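Local coordinates for clavulanic acid biosynthesis oligopeptide binding protein 2 (Streptomyces clavuligerus, PDB 2WOL), which probably binds peptides as an extracellular solute-binding protein, and belongs to the biosynthetic pathway of the beta-lactamase inhibitor clavulanic acid, at residues A[47-57]-A[126-137]. Residues are numbered along the deposited sequence; the frame is centred on the assembly and turned at random.
Sequences DPARTYYVWVW and RVFAQDVLPGGP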
ATOM      1  N   ASP A  47      -3.131   2.206 -17.702  1.00  8.44           N
ATOM      2  CA  ASP A  47      -1.699   2.274 -17.958  1.00  8.30           C
ATOM      3  C   ASP A  47      -1.021   1.712 -16.710  1.00  8.06           C
ATOM      4  O   ASP A  47      -1.214   2.236 -15.613  1.00  7.83           O
ATOM      5  CB  ASP A  47      -1.280   3.730 -18.223  1.00  7.94           C
ATOM      6  CG  ASP A  47       0.175   3.867 -18.650  1.00  8.50           C
ATOM      7  OD1 ASP A  47       1.023   3.086 -18.177  1.00  8.29           O
ATOM      8  OD2 ASP A  47       0.472   4.789 -19.448  1.00  8.55           O
ATOM      9  N   PRO A  48      -0.230   0.631 -16.859  1.00  8.24           N
ATOM     10  CA  PRO A  48       0.365   0.010 -15.664  1.00  8.43           C
ATOM     11  C   PRO A  48       1.269   0.955 -14.857  1.00  8.32           C
ATOM     12  O   PRO A  48       1.498   0.729 -13.666  1.00  7.97           O
ATOM     13  CB  PRO A  48       1.182  -1.155 -16.241  1.00  8.57           C
ATOM     14  CG  PRO A  48       1.397  -0.804 -17.672  1.00  9.41           C
ATOM     15  CD  PRO A  48       0.168  -0.065 -18.095  1.00  8.73           C
ATOM     16  N   ALA A  49       1.774   2.005 -15.501  1.00  8.27           N
ATOM     17  CA  ALA A  49       2.664   2.955 -14.836  1.00  8.07           C
ATOM     18  C   ALA A  49       1.939   4.080 -14.099  1.00  7.96           C
ATOM     19  O   ALA A  49       2.561   4.807 -13.324  1.00  7.72           O
ATOM     20  CB  ALA A  49       3.653   3.541 -15.835  1.00  8.39           C
ATOM     21  N   ARG A  50       0.638   4.224 -14.342  1.00  7.75           N
ATOM     22  CA  ARG A  50      -0.093   5.404 -13.878  1.00  8.12           C
ATOM     23  C   ARG A  50      -1.142   5.110 -12.814  1.00  8.07           C
ATOM     24  O   ARG A  50      -1.979   5.967 -12.502  1.00  8.80           O
ATOM     25  CB  ARG A  50      -0.727   6.126 -15.062  1.00  8.18           C
ATOM     26  CG  ARG A  50       0.283   6.594 -16.103  1.00  8.29           C
ATOM     27  CD  ARG A  50      -0.399   7.354 -17.223  1.00  8.37           C
ATOM     28  NE  ARG A  50      -0.945   8.629 -16.764  1.00  9.07           N
ATOM     29  CZ  ARG A  50      -1.659   9.459 -17.519  1.00 10.28           C
ATOM     30  NH1 ARG A  50      -1.926   9.156 -18.786  1.00 10.48           N
ATOM     31  NH2 ARG A  50      -2.113  10.594 -17.003  1.00 10.84           N
ATOM     32  N   THR A  51      -1.089   3.904 -12.256  1.00  7.99           N
ATOM     33  CA  THR A  51      -2.006   3.522 -11.190  1.00  7.91           C
ATOM     34  C   THR A  51      -1.360   3.556  -9.803  1.00  8.12           C
ATOM     35  O   THR A  51      -0.214   3.121  -9.617  1.00  8.01           O
ATOM     36  CB  THR A  51      -2.663   2.146 -11.439  1.00  7.60           C
ATOM     37  OG1 THR A  51      -3.507   1.833 -10.325  1.00  7.35           O
ATOM     38  CG2 THR A  51      -1.607   1.038 -11.605  1.00  7.27           C
ATOM     39  N   TYR A  52      -2.116   4.082  -8.842  1.00  8.53           N
ATOM     40  CA  TYR A  52      -1.700   4.120  -7.444  1.00  9.02           C
ATOM     41  C   TYR A  52      -2.788   3.542  -6.534  1.00  9.46           C
ATOM     42  O   TYR A  52      -2.825   3.848  -5.337  1.00 10.34           O
ATOM     43  CB  TYR A  52      -1.351   5.552  -7.003  1.00  9.17           C
ATOM     44  CG  TYR A  52      -0.010   5.662  -6.306  1.00  9.16           C
ATOM     45  CD1 TYR A  52       0.954   6.566  -6.753  1.00  9.03           C
ATOM     46  CD2 TYR A  52       0.309   4.842  -5.222  1.00  9.58           C
ATOM     47  CE1 TYR A  52       2.196   6.664  -6.127  1.00  9.68           C
ATOM     48  CE2 TYR A  52       1.550   4.926  -4.591  1.00  9.85           C
ATOM     49  CZ  TYR A  52       2.488   5.839  -5.051  1.00  8.97           C
ATOM     50  OH  TYR A  52       3.717   5.935  -4.440  1.00  9.95           O
ATOM     51  N   TYR A  53      -3.678   2.728  -7.108  1.00  9.26           N
ATOM     52  CA  TYR A  53      -4.684   2.006  -6.329  1.00  9.56           C
ATOM     53  C   TYR A  53      -4.170   0.609  -6.027  1.00  9.32           C
ATOM     54  O   TYR A  53      -3.779  -0.123  -6.947  1.00  9.01           O
ATOM     55  CB  TYR A  53      -6.001   1.857  -7.098  1.00  9.80           C
ATOM     56  CG  TYR A  53      -6.880   3.088  -7.233  1.00 10.37           C
ATOM     57  CD1 TYR A  53      -6.574   4.288  -6.585  1.00 11.34           C
ATOM     58  CD2 TYR A  53      -8.041   3.032  -8.002  1.00 11.14           C
ATOM     59  CE1 TYR A  53      -7.408   5.406  -6.721  1.00 12.23           C
ATOM     60  CE2 TYR A  53      -8.877   4.131  -8.140  1.00 12.36           C
ATOM     61  CZ  TYR A  53      -8.554   5.311  -7.500  1.00 11.84           C
ATOM     62  OH  TYR A  53      -9.392   6.393  -7.650  1.00 13.14           O
ATOM     63  N   VAL A  54      -4.190   0.227  -4.753  1.00  9.20           N
ATOM     64  CA  VAL A  54      -3.745  -1.108  -4.345  1.00  9.08           C
ATOM     65  C   VAL A  54      -4.502  -2.197  -5.107  1.00  8.56           C
ATOM     66  O   VAL A  54      -3.896  -3.163  -5.571  1.00  8.42           O
ATOM     67  CB  VAL A  54      -3.858  -1.331  -2.813  1.00  9.59           C
ATOM     68  CG1 VAL A  54      -3.403  -2.738  -2.440  1.00  9.99           C
ATOM     69  CG2 VAL A  54      -3.030  -0.300  -2.061  1.00 10.76           C
ATOM     70  N   TRP A  55      -5.813  -2.016  -5.262  1.00  7.95           N
ATOM     71  CA  TRP A  55      -6.637  -3.016  -5.935  1.00  7.68           C
ATOM     72  C   TRP A  55      -6.393  -3.091  -7.444  1.00  7.69           C
ATOM     73  O   TRP A  55      -6.662  -4.118  -8.068  1.00  8.01           O
ATOM     74  CB  TRP A  55      -8.123  -2.847  -5.598  1.00  7.64           C
ATOM     75  CG  TRP A  55      -8.779  -1.583  -6.084  1.00  7.04           C
ATOM     76  CD1 TRP A  55      -8.900  -0.404  -5.401  1.00  7.73           C
ATOM     77  CD2 TRP A  55      -9.461  -1.396  -7.332  1.00  7.33           C
ATOM     78  NE1 TRP A  55      -9.592   0.513  -6.158  1.00  8.30           N
ATOM     79  CE2 TRP A  55      -9.955  -0.071  -7.345  1.00  7.08           C
ATOM     80  CE3 TRP A  55      -9.699  -2.220  -8.443  1.00  7.62           C
ATOM     81  CZ2 TRP A  55     -10.675   0.449  -8.427  1.00  8.02           C
ATOM     82  CZ3 TRP A  55     -10.418  -1.698  -9.523  1.00  7.56           C
ATOM     83  CH2 TRP A  55     -10.895  -0.377  -9.503  1.00  7.73           C
ATOM     84  N   VAL A  56      -5.890  -2.006  -8.026  1.00  7.51           N
ATOM     85  CA  VAL A  56      -5.500  -2.039  -9.433  1.00  7.64           C
ATOM     86  C   VAL A  56      -4.121  -2.700  -9.576  1.00  7.55           C
ATOM     87  O   VAL A  56      -3.882  -3.424 -10.544  1.00  7.67           O
ATOM     88  CB  VAL A  56      -5.554  -0.647 -10.099  1.00  7.32           C
ATOM     89  CG1 VAL A  56      -5.145  -0.738 -11.570  1.00  7.89           C
ATOM     90  CG2 VAL A  56      -6.961  -0.061  -9.989  1.00  7.94           C
ATOM     91  N   TRP A  57      -3.226  -2.486  -8.609  1.00  7.41           N
ATOM     92  CA  TRP A  57      -1.973  -3.251  -8.577  1.00  7.93           C
ATOM     93  C   TRP A  57      -2.290  -4.745  -8.520  1.00  8.03           C
ATOM     94  O   TRP A  57      -1.653  -5.558  -9.190  1.00  8.33           O
ATOM     95  CB  TRP A  57      -1.100  -2.867  -7.383  1.00  8.43           C
ATOM     96  CG  TRP A  57      -0.663  -1.434  -7.365  1.00  9.19           C
ATOM     97  CD1 TRP A  57      -0.647  -0.563  -8.419  1.00  9.71           C
ATOM     98  CD2 TRP A  57      -0.175  -0.699  -6.229  1.00  9.93           C
ATOM     99  NE1 TRP A  57      -0.177   0.663  -8.014  1.00  9.05           N
ATOM    100  CE2 TRP A  57       0.120   0.610  -6.676  1.00  9.79           C
ATOM    101  CE3 TRP A  57       0.040  -1.019  -4.878  1.00 10.88           C
ATOM    102  CZ2 TRP A  57       0.618   1.602  -5.821  1.00 10.46           C
ATOM    103  CZ3 TRP A  57       0.544  -0.028  -4.022  1.00 10.39           C
ATOM    104  CH2 TRP A  57       0.822   1.268  -4.503  1.00 10.55           C
ATOM    105  N   ARG A 126       9.730   5.360 -18.911  1.00  9.12           N
ATOM    106  CA  ARG A 126       8.417   6.014 -18.945  1.00  9.22           C
ATOM    107  C   ARG A 126       8.066   6.730 -17.643  1.00  9.04           C
ATOM    108  O   ARG A 126       7.456   7.799 -17.661  1.00  9.51           O
ATOM    109  CB  ARG A 126       7.311   5.002 -19.265  1.00  9.65           C
ATOM    110  CG  ARG A 126       7.308   4.506 -20.687  1.00 10.11           C
ATOM    111  CD  ARG A 126       6.243   3.446 -20.874  1.00  8.96           C
ATOM    112  NE  ARG A 126       4.960   4.011 -21.291  1.00  8.62           N
ATOM    113  CZ  ARG A 126       3.826   3.954 -20.593  1.00  8.09           C
ATOM    114  NH1 ARG A 126       3.780   3.362 -19.402  1.00  7.29           N
ATOM    115  NH2 ARG A 126       2.731   4.503 -21.089  1.00  7.82           N
ATOM    116  N   VAL A 127       8.434   6.122 -16.518  1.00  8.84           N
ATOM    117  CA  VAL A 127       8.172   6.701 -15.199  1.00  9.18           C
ATOM    118  C   VAL A 127       8.730   8.128 -15.084  1.00  9.15           C
ATOM    119  O   VAL A 127       8.153   8.980 -14.401  1.00  8.94           O
ATOM    120  CB  VAL A 127       8.727   5.791 -14.073  1.00  9.13           C
ATOM    121  CG1 VAL A 127       8.580   6.445 -12.698  1.00  9.68           C
ATOM    122  CG2 VAL A 127       8.033   4.429 -14.101  1.00  9.86           C
ATOM    123  N   PHE A 128       9.837   8.386 -15.781  1.00  8.94           N
ATOM    124  CA  PHE A 128      10.486   9.699 -15.751  1.00  8.95           C
ATOM    125  C   PHE A 128       9.684  10.791 -16.458  1.00  8.98           C
ATOM    126  O   PHE A 128       9.901  11.976 -16.201  1.00  9.03           O
ATOM    127  CB  PHE A 128      11.884   9.617 -16.370  1.00  9.14           C
ATOM    128  CG  PHE A 128      12.908   8.974 -15.480  1.00  8.77           C
ATOM    129  CD1 PHE A 128      12.885   7.601 -15.249  1.00  9.81           C
ATOM    130  CD2 PHE A 128      13.909   9.738 -14.881  1.00  9.73           C
ATOM    131  CE1 PHE A 128      13.832   7.004 -14.438  1.00  9.29           C
ATOM    132  CE2 PHE A 128      14.864   9.145 -14.061  1.00 10.13           C
ATOM    133  CZ  PHE A 128      14.828   7.775 -13.843  1.00 10.10           C
ATOM    134  N   ALA A 129       8.772  10.396 -17.345  1.00  8.93           N
ATOM    135  CA  ALA A 129       7.961  11.357 -18.090  1.00  9.10           C
ATOM    136  C   ALA A 129       6.724  11.750 -17.281  1.00  9.20           C
ATOM    137  O   ALA A 129       5.593  11.461 -17.672  1.00  9.32           O
ATOM    138  CB  ALA A 129       7.572  10.790 -19.454  1.00  8.99           C
ATOM    139  N   GLN A 130       6.953  12.424 -16.157  1.00  9.65           N
ATOM    140  CA  GLN A 130       5.873  12.796 -15.239  1.00  9.90           C
ATOM    141  C   GLN A 130       4.923  13.859 -15.795  1.00 10.58           C
ATOM    142  O   GLN A 130       3.809  14.032 -15.291  1.00 11.08           O
ATOM    143  CB  GLN A 130       6.436  13.206 -13.873  1.00  9.89           C
ATOM    144  CG  GLN A 130       6.912  12.021 -13.037  1.00  9.86           C
ATOM    145  CD  GLN A 130       5.768  11.093 -12.659  1.00 10.24           C
ATOM    146  OE1 GLN A 130       4.826  11.496 -11.973  1.00 10.80           O
ATOM    147  NE2 GLN A 130       5.841   9.851 -13.112  1.00  9.17           N
ATOM    148  N   ASP A 131       5.362  14.549 -16.845  1.00 10.90           N
ATOM    149  CA  ASP A 131       4.510  15.496 -17.566  1.00 11.75           C
ATOM    150  C   ASP A 131       3.459  14.809 -18.444  1.00 11.85           C
ATOM    151  O   ASP A 131       2.418  15.399 -18.753  1.00 12.82           O
ATOM    152  CB  ASP A 131       5.365  16.456 -18.409  1.00 12.09           C
ATOM    153  CG  ASP A 131       6.293  15.735 -19.385  1.00 13.42           C
ATOM    154  OD1 ASP A 131       6.740  14.607 -19.098  1.00 14.44           O
ATOM    155  OD2 ASP A 131       6.597  16.316 -20.451  1.00 17.03           O
ATOM    156  N   VAL A 132       3.729  13.568 -18.843  1.00 11.15           N
ATOM    157  CA  VAL A 132       2.834  12.825 -19.731  1.00 10.87           C
ATOM    158  C   VAL A 132       2.123  11.674 -19.008  1.00 10.43           C
ATOM    159  O   VAL A 132       0.944  11.405 -19.275  1.00 10.44           O
ATOM    160  CB  VAL A 132       3.596  12.303 -20.982  1.00 10.78           C
ATOM    161  CG1 VAL A 132       2.691  11.456 -21.876  1.00 11.42           C
ATOM    162  CG2 VAL A 132       4.161  13.469 -21.782  1.00 12.00           C
ATOM    163  N   LEU A 133       2.839  11.021 -18.091  1.00  9.77           N
ATOM    164  CA  LEU A 133       2.365   9.791 -17.442  1.00  9.59           C
ATOM    165  C   LEU A 133       2.271   9.867 -15.908  1.00  9.49           C
ATOM    166  O   LEU A 133       2.692   8.932 -15.212  1.00  9.09           O
ATOM    167  CB  LEU A 133       3.266   8.612 -17.842  1.00  9.44           C
ATOM    168  CG  LEU A 133       3.552   8.408 -19.332  1.00  9.56           C
ATOM    169  CD1 LEU A 133       4.606   7.344 -19.502  1.00 10.20           C
ATOM    170  CD2 LEU A 133       2.304   8.022 -20.085  1.00  9.90           C
ATOM    171  N   PRO A 134       1.696  10.956 -15.363  1.00  9.51           N
ATOM    172  CA  PRO A 134       1.614  11.033 -13.908  1.00  9.75           C
ATOM    173  C   PRO A 134       0.598  10.039 -13.350  1.00  9.71           C
ATOM    174  O   PRO A 134      -0.297   9.594 -14.076  1.00  9.87           O
ATOM    175  CB  PRO A 134       1.116  12.462 -13.668  1.00  9.65           C
ATOM    176  CG  PRO A 134       0.309  12.766 -14.875  1.00 10.25           C
ATOM    177  CD  PRO A 134       1.084  12.140 -16.000  1.00  9.72           C
ATOM    178  N   GLY A 135       0.751   9.695 -12.077  1.00  9.74           N
ATOM    179  CA  GLY A 135      -0.267   8.918 -11.376  1.00  9.74           C
ATOM    180  C   GLY A 135       0.239   7.696 -10.642  1.00  9.65           C
ATOM    181  O   GLY A 135      -0.455   7.165  -9.777  1.00 10.07           O
ATOM    182  N   GLY A 136       1.438   7.235 -10.990  1.00  9.36           N
ATOM    183  CA  GLY A 136       2.009   6.039 -10.373  1.00  9.15           C
ATOM    184  C   GLY A 136       3.226   6.321  -9.512  1.00  8.98           C
ATOM    185  O   GLY A 136       3.655   7.473  -9.391  1.00  9.22           O
ATOM    186  N   PRO A 137       3.790   5.269  -8.897  1.00  8.96           N
ATOM    187  CA  PRO A 137       4.968   5.422  -8.037  1.00  9.17           C
ATOM    188  C   PRO A 137       6.204   5.920  -8.784  1.00  9.30           C
ATOM    189  O   PRO A 137       6.365   5.645  -9.975  1.00  9.64           O
ATOM    190  CB  PRO A 137       5.201   4.007  -7.493  1.00  9.28           C
ATOM    191  CG  PRO A 137       3.905   3.294  -7.686  1.00  9.53           C
ATOM    192  CD  PRO A 137       3.325   3.873  -8.941  1.00  9.10           C
TER
HETATM  193  O   HOH W   1       5.014   5.644 -12.448  1.00  8.24           O
HETATM  194  O   HOH W   2       3.547   7.990 -12.804  1.00  9.62           O
HETATM  195  O   HOH W   3      -3.052  10.688 -14.124  1.00 19.58           O
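R50 lies along the backbone of L133 and P134 and buries more surface here than any other residue of the two segments. R50 NE donates to P134 O at 2.9 Å, nearly straight at 173° and in the guanidinium plane. The bend at chi3 (68°) turns the guanidinium so that V132 O sits over one face while P134 O stays at the edge. Water 3 also donates to P134 O and is held weakly by R50 NH2.

A49 packs its CB 3.6 Å from R126 NH1. Its carbonyl faces G136, with A49 O 3.2 Å from G136 CA in a CA-H...O contact. Water 1 bridges A49 O and P137 O, and water 2 joins G136 N to L133 O.

P137 lies over the Y52 ring with CG above its face, a CH-pi contact 4.1 Å from the centroid. Y52 OH is hydrogen-bonded to D456 OD2. P137 CG also touches W57 CZ2 at 4.1 Å.

R126 and D47 form a two-pronged salt bridge. R126 NH1 donates to D47 OD1 at 3.0 Å and R126 NH2 to D47 OD2 at 2.8 Å, with the two flat groups nearly coplanar. D47 OD1 also accepts from A49 N, which closes an Asx turn and helps fix the carboxylate. D200 forms a second salt bridge to R126, at NE.

The contact thus ties the loop leading into helix 54-63 to the loop leaving helix 117-127, through a buried bidentate salt bridge, the R50 bond to P134 O and P137 packing, within a family 5 solute-binding protein fold.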